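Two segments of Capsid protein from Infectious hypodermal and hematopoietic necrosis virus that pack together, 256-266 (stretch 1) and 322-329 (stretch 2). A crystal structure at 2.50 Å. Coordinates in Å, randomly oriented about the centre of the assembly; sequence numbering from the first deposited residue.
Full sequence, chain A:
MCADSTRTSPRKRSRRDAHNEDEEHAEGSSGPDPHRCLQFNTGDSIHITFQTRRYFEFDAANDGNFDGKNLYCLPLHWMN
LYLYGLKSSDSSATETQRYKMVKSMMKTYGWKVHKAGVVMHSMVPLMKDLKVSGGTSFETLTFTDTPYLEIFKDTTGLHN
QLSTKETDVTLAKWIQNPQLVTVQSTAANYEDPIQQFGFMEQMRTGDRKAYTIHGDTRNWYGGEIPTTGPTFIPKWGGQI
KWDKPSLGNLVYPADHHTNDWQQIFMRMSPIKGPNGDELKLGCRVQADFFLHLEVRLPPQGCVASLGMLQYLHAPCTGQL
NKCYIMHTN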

# COMPACT_ATOMS: atom_id res chain seq x y z
N HIS A 256 44.95 27.96 68.97
CA HIS A 256 45.99 27.42 68.11
C HIS A 256 47.16 28.38 67.93
O HIS A 256 47.10 29.54 68.33
CB HIS A 256 45.39 27.19 66.73
CG HIS A 256 44.86 28.45 66.12
ND1 HIS A 256 43.81 29.16 66.67
CD2 HIS A 256 45.31 29.19 65.08
CE1 HIS A 256 43.63 30.28 66.00
NE2 HIS A 256 44.53 30.33 65.03
N HIS A 257 48.22 27.88 67.29
CA HIS A 257 49.40 28.69 66.99
C HIS A 257 49.12 29.37 65.65
O HIS A 257 48.79 28.70 64.67
CB HIS A 257 50.64 27.82 66.84
CG HIS A 257 51.22 27.36 68.14
ND1 HIS A 257 51.95 28.19 68.96
CD2 HIS A 257 51.19 26.15 68.76
CE1 HIS A 257 52.34 27.52 70.03
NE2 HIS A 257 51.90 26.28 69.93
N THR A 258 49.23 30.69 65.61
CA THR A 258 49.00 31.41 64.37
C THR A 258 50.26 31.33 63.51
O THR A 258 51.31 30.91 63.99
CB THR A 258 48.69 32.88 64.65
OG1 THR A 258 49.84 33.49 65.25
CG2 THR A 258 47.51 33.02 65.60
N ASN A 259 50.15 31.72 62.25
CA ASN A 259 51.32 31.71 61.38
C ASN A 259 52.15 32.91 61.78
O ASN A 259 51.64 34.03 61.79
CB ASN A 259 50.92 31.85 59.92
CG ASN A 259 50.11 30.67 59.43
OD1 ASN A 259 50.55 29.52 59.54
ND2 ASN A 259 48.93 30.94 58.88
N ASP A 260 53.41 32.70 62.14
CA ASP A 260 54.22 33.84 62.55
C ASP A 260 54.58 34.71 61.36
O ASP A 260 54.55 34.28 60.20
CB ASP A 260 55.48 33.40 63.32
CG ASP A 260 56.35 32.42 62.56
OD1 ASP A 260 56.65 32.68 61.38
OD2 ASP A 260 56.73 31.40 63.17
N TRP A 261 54.89 35.97 61.66
CA TRP A 261 55.26 36.94 60.65
C TRP A 261 56.70 37.36 60.91
O TRP A 261 57.09 37.63 62.05
CB TRP A 261 54.33 38.15 60.75
CG TRP A 261 54.68 39.23 59.80
CD1 TRP A 261 54.25 39.37 58.51
CD2 TRP A 261 55.60 40.30 60.03
NE1 TRP A 261 54.85 40.46 57.92
CE2 TRP A 261 55.69 41.05 58.84
CE3 TRP A 261 56.37 40.69 61.14
CZ2 TRP A 261 56.51 42.17 58.71
CZ3 TRP A 261 57.19 41.81 61.02
CH2 TRP A 261 57.25 42.54 59.81
N GLN A 262 57.49 37.42 59.85
CA GLN A 262 58.90 37.78 59.95
C GLN A 262 59.25 39.12 59.32
O GLN A 262 58.77 39.45 58.23
CB GLN A 262 59.75 36.70 59.27
CG GLN A 262 59.54 35.32 59.84
CD GLN A 262 60.01 35.23 61.27
OE1 GLN A 262 59.45 34.47 62.06
NE2 GLN A 262 61.03 36.00 61.61
N GLN A 263 60.09 39.90 60.01
CA GLN A 263 60.54 41.17 59.47
C GLN A 263 61.77 40.80 58.66
O GLN A 263 62.28 39.68 58.78
CB GLN A 263 60.90 42.19 60.57
CG GLN A 263 61.93 41.72 61.59
CD GLN A 263 61.31 41.10 62.83
OE1 GLN A 263 60.71 40.03 62.77
NE2 GLN A 263 61.45 41.78 63.96
N ILE A 264 62.27 41.70 57.83
CA ILE A 264 63.43 41.36 57.02
C ILE A 264 64.75 41.97 57.48
O ILE A 264 64.77 42.99 58.16
CB ILE A 264 63.19 41.74 55.55
CG1 ILE A 264 62.92 43.23 55.43
CG2 ILE A 264 62.00 40.95 55.01
CD1 ILE A 264 62.68 43.68 54.01
N PHE A 265 65.83 41.31 57.09
CA PHE A 265 67.19 41.74 57.41
C PHE A 265 67.95 41.78 56.09
O PHE A 265 67.73 40.94 55.23
CB PHE A 265 67.82 40.75 58.38
CG PHE A 265 67.14 40.71 59.72
CD1 PHE A 265 67.41 41.68 60.68
CD2 PHE A 265 66.19 39.74 60.00
CE1 PHE A 265 66.74 41.68 61.91
CE2 PHE A 265 65.52 39.72 61.22
CZ PHE A 265 65.80 40.70 62.18
N MET A 266 68.84 42.75 55.94
CA MET A 266 69.58 42.88 54.68
C MET A 266 71.02 43.31 54.82
O MET A 266 71.47 43.70 55.89
CB MET A 266 68.90 43.91 53.78
CG MET A 266 67.42 43.70 53.58
SD MET A 266 66.56 45.29 53.59
CE MET A 266 66.72 45.70 55.34
N LYS A 322 65.67 47.95 70.04
CA LYS A 322 65.46 46.51 70.17
C LYS A 322 64.75 45.94 68.95
O LYS A 322 64.05 46.65 68.22
CB LYS A 322 64.63 46.20 71.42
CG LYS A 322 65.30 46.55 72.72
CD LYS A 322 66.53 45.71 72.97
CE LYS A 322 67.23 46.18 74.23
NZ LYS A 322 68.47 45.40 74.51
N CYS A 323 64.93 44.64 68.76
CA CYS A 323 64.32 43.93 67.65
C CYS A 323 63.75 42.62 68.17
O CYS A 323 64.49 41.76 68.65
CB CYS A 323 65.38 43.67 66.58
SG CYS A 323 64.88 42.51 65.29
N TYR A 324 62.43 42.47 68.10
CA TYR A 324 61.78 41.25 68.57
C TYR A 324 61.30 40.40 67.40
O TYR A 324 60.53 40.86 66.56
CB TYR A 324 60.59 41.61 69.46
CG TYR A 324 61.00 42.28 70.75
CD1 TYR A 324 61.33 41.52 71.87
CD2 TYR A 324 61.08 43.67 70.84
CE1 TYR A 324 61.74 42.13 73.06
CE2 TYR A 324 61.48 44.29 72.02
CZ TYR A 324 61.82 43.52 73.12
OH TYR A 324 62.24 44.13 74.27
N ILE A 325 61.76 39.16 67.36
CA ILE A 325 61.37 38.25 66.29
C ILE A 325 60.35 37.23 66.78
O ILE A 325 60.55 36.58 67.80
CB ILE A 325 62.59 37.52 65.74
CG1 ILE A 325 63.63 38.54 65.28
CG2 ILE A 325 62.19 36.61 64.60
CD1 ILE A 325 64.94 37.94 64.86
N MET A 326 59.25 37.11 66.04
CA MET A 326 58.18 36.18 66.40
C MET A 326 58.43 34.75 65.90
O MET A 326 58.88 34.55 64.77
CB MET A 326 56.86 36.68 65.82
CG MET A 326 55.66 35.84 66.22
SD MET A 326 54.21 36.21 65.21
CE MET A 326 53.69 37.78 65.89
N HIS A 327 58.15 33.77 66.75
CA HIS A 327 58.30 32.37 66.38
C HIS A 327 57.17 31.58 67.02
O HIS A 327 57.14 31.42 68.24
CB HIS A 327 59.63 31.80 66.87
CG HIS A 327 60.83 32.38 66.18
ND1 HIS A 327 60.98 32.35 64.81
CD2 HIS A 327 61.92 33.00 66.67
CE1 HIS A 327 62.12 32.93 64.49
NE2 HIS A 327 62.71 33.33 65.60
N THR A 328 56.23 31.10 66.20
CA THR A 328 55.12 30.32 66.73
C THR A 328 55.35 28.84 66.48
O THR A 328 54.56 27.99 66.90
CB THR A 328 53.78 30.72 66.07
OG1 THR A 328 53.86 30.49 64.66
CG2 THR A 328 53.49 32.18 66.33
N ASN A 329 56.45 28.53 65.80
CA ASN A 329 56.80 27.15 65.50
C ASN A 329 58.17 27.11 64.81
O ASN A 329 58.70 28.20 64.51
CB ASN A 329 55.75 26.51 64.58
CG ASN A 329 55.93 25.00 64.46
OD1 ASN A 329 55.79 24.26 65.44
ND2 ASN A 329 56.22 24.54 63.25
OXT ASN A 329 58.68 26.00 64.58
O HOH W 1 59.47 30.94 62.98
O HOH W 2 58.65 38.79 63.93

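Apolar and polar contacts alternate at the start of the contact, and polar ones dominate at Thr-328. Cys-323 points toward stretch 1 and sets its SG at the edge of the Phe-265 ring, 3.7 Å from CZ and near the ring plane. The CA-to-CB bond of Tyr-324 points away from stretch 1, and the residue contributes its backbone: its O accepts a nearly straight hydrogen bond from NE2 of the buried Gln-263, at 2.9 Å. Ile-325 joins the same apolar patch as Cys-323, its CD1 lying 3.9 Å from CZ of Phe-265. The other end of the Gln-263 amide is used too, because a water donates to Gln-263 OE1 and Trp-261 O while accepting from Met-326 N, each at 2.7 to 2.8 Å, and so joins the two backbones where they do not meet directly.

Met-326 lays its SD 3.6 Å from Asp-260 CB and takes a weak hydrogen bond from Trp-261 N, also at 3.6 Å. His-327 points its CB away, yet a second water lies 2.8 Å from both His-327 ND1 and Asp-260 OD2 and bridges the two side chains.

Thr-328, the most covered residue, closes the contact with two donors: OG1 to Thr-258 O at 2.7 Å, and N to Asp-260 OD2 at 3.1 Å. The rule is reciprocal: side chains from each stretch satisfy backbone groups of the other.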